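Local coordinates for protein tryptophan halogenase (PDB 2PYX) that probably acts as a flavin-dependent halogenase of tryptophan, using FAD as its cofactor, at residues 278-283 / 418-423. Numbering follows the deposited sequence. Where two conformers were deposited one is given.
Sequences AQPNGW and QEDRYW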
# COMPACT_ATOMS: atom_id res chain seq x y z
N ALA A 278 18.37 1.00 -2.39
CA ALA A 278 18.96 -0.21 -1.84
C ALA A 278 20.27 0.10 -1.14
O ALA A 278 21.02 0.96 -1.59
CB ALA A 278 19.19 -1.27 -2.92
N GLN A 279 20.48 -0.63 -0.04
CA GLN A 279 21.65 -0.51 0.83
C GLN A 279 22.28 -1.90 0.98
O GLN A 279 21.72 -2.89 0.44
CB GLN A 279 21.24 0.08 2.18
CG GLN A 279 20.48 1.38 2.11
CD GLN A 279 21.30 2.51 1.54
OE1 GLN A 279 22.50 2.65 1.87
NE2 GLN A 279 20.68 3.34 0.66
N PRO A 280 23.44 -2.01 1.68
CA PRO A 280 24.05 -3.34 1.81
C PRO A 280 23.18 -4.42 2.45
O PRO A 280 23.37 -5.59 2.10
CB PRO A 280 25.32 -3.05 2.63
CG PRO A 280 25.66 -1.63 2.24
CD PRO A 280 24.33 -0.93 2.17
N ASN A 281 22.29 -4.02 3.36
CA ASN A 281 21.53 -4.97 4.14
C ASN A 281 20.04 -4.67 4.21
O ASN A 281 19.38 -5.07 5.17
CB ASN A 281 22.14 -5.11 5.55
CG ASN A 281 23.50 -5.72 5.49
OD1 ASN A 281 23.63 -6.88 5.15
ND2 ASN A 281 24.53 -4.95 5.83
N GLY A 282 19.54 -3.99 3.19
CA GLY A 282 18.14 -3.63 3.13
C GLY A 282 17.95 -2.48 2.15
O GLY A 282 18.62 -2.41 1.13
N TRP A 283 17.03 -1.59 2.46
CA TRP A 283 16.74 -0.46 1.59
C TRP A 283 16.17 0.66 2.41
O TRP A 283 15.58 0.45 3.49
CB TRP A 283 15.78 -0.88 0.46
CG TRP A 283 14.45 -1.37 0.93
CD1 TRP A 283 14.11 -2.65 1.35
CD2 TRP A 283 13.25 -0.60 1.02
NE1 TRP A 283 12.79 -2.68 1.72
CE2 TRP A 283 12.23 -1.45 1.50
CE3 TRP A 283 12.92 0.73 0.74
CZ2 TRP A 283 10.92 -1.00 1.74
CZ3 TRP A 283 11.60 1.16 0.89
CH2 TRP A 283 10.61 0.29 1.40
N GLN A 418 26.39 -8.27 -5.85
CA GLN A 418 27.31 -9.36 -5.49
C GLN A 418 28.15 -9.06 -4.25
O GLN A 418 28.63 -10.00 -3.62
CB GLN A 418 28.29 -9.66 -6.63
CG GLN A 418 27.68 -10.37 -7.83
CD GLN A 418 27.30 -11.83 -7.55
OE1 GLN A 418 27.41 -12.32 -6.42
NE2 GLN A 418 26.85 -12.53 -8.59
N GLU A 419 28.31 -7.79 -3.87
CA GLU A 419 29.30 -7.47 -2.81
C GLU A 419 28.88 -7.89 -1.42
O GLU A 419 29.73 -8.19 -0.55
CB GLU A 419 29.65 -5.98 -2.81
CG GLU A 419 30.45 -5.58 -4.04
CD GLU A 419 31.75 -6.35 -4.15
OE1 GLU A 419 32.55 -6.26 -3.19
OE2 GLU A 419 31.95 -7.06 -5.17
N ASP A 420 27.57 -7.93 -1.18
CA ASP A 420 27.04 -8.17 0.14
C ASP A 420 26.32 -9.51 0.26
O ASP A 420 25.48 -9.89 -0.59
CB ASP A 420 26.07 -7.08 0.53
CG ASP A 420 26.70 -5.71 0.51
OD1 ASP A 420 27.57 -5.49 1.40
OD2 ASP A 420 26.31 -4.90 -0.36
N ARG A 421 26.59 -10.20 1.37
CA ARG A 421 25.93 -11.49 1.63
C ARG A 421 24.41 -11.39 1.56
O ARG A 421 23.76 -12.32 1.10
CB ARG A 421 26.37 -12.02 3.01
CG ARG A 421 25.78 -13.40 3.33
CD ARG A 421 26.27 -13.99 4.63
NE ARG A 421 25.89 -13.22 5.82
CZ ARG A 421 24.82 -13.39 6.57
NH1 ARG A 421 23.88 -14.24 6.20
NH2 ARG A 421 24.66 -12.71 7.68
N TYR A 422 23.88 -10.30 2.10
CA TYR A 422 22.42 -10.06 2.11
C TYR A 422 21.82 -10.26 0.72
O TYR A 422 20.82 -10.98 0.54
CB TYR A 422 22.13 -8.66 2.60
CG TYR A 422 20.67 -8.24 2.58
CD1 TYR A 422 19.83 -8.52 3.64
CD2 TYR A 422 20.18 -7.50 1.52
CE1 TYR A 422 18.53 -8.07 3.68
CE2 TYR A 422 18.89 -7.07 1.51
CZ TYR A 422 18.05 -7.35 2.59
OH TYR A 422 16.75 -6.93 2.63
N TRP A 423 22.45 -9.66 -0.29
CA TRP A 423 21.90 -9.70 -1.64
C TRP A 423 22.11 -11.08 -2.25
O TRP A 423 21.24 -11.61 -2.96
CB TRP A 423 22.46 -8.54 -2.49
CG TRP A 423 21.94 -7.25 -1.99
CD1 TRP A 423 22.51 -6.41 -1.08
CD2 TRP A 423 20.66 -6.66 -2.30
NE1 TRP A 423 21.70 -5.34 -0.83
CE2 TRP A 423 20.54 -5.48 -1.56
CE3 TRP A 423 19.60 -7.02 -3.17
CZ2 TRP A 423 19.41 -4.66 -1.62
CZ3 TRP A 423 18.50 -6.18 -3.24
CH2 TRP A 423 18.42 -5.01 -2.49
O HOH W 1 25.35 -8.44 3.92
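Tyr422 has CG anti to its backbone N (chi1 176°), which turns the side chain toward the type I turn Gln279-Gly282, whereas in Trp423 CG stands anti to the carbonyl carbon (chi1 -68°) and the indole meets the turn with its NE1 edge, while Tyr422 CD2 lies over one of its faces. Backbone, more than side chains, covers one face of the Tyr422 ring: the carbonyl carbon of Asn281 sits over its centre, Gly282 N lies nearer the rim, and Asn281 CA makes a CH-pi contact 3.9 Å from the centroid. Trp423 supplies the direct hydrogen bond, NE1 to Gln279 O at 2.8 Å; the acceptor lies almost in the indole plane, and the N-H...O angle is 155°. Farther along the ring, Trp423 CZ2 packs on Ala278 CB at 3.6 Å. Pro280 rests its CB against the Asp420 carboxylate, 3.5 Å from OD1, while its carbonyl oxygen approaches Tyr422 CB. One water bridges the segments, donating to the side-chain OD1 of Asn281 (2.6 Å) and accepting from the backbone N of Tyr422 (3.0 Å), and so ties the side-chain amide of Asn281 to the start of the helix. An alanine in place of Tyr422 would probably leave the turn's peptides without their aromatic support and Asn253 without the hydroxyl that bonds its OD1. The turn closes the hairpin of strands 274-279 and 282-288, with Gln279 N bonded to Gly282 O; the first turn of helix 421-425 packs on this hairpin tip, and helix 383-413 meets Tyr422 through Tyr412.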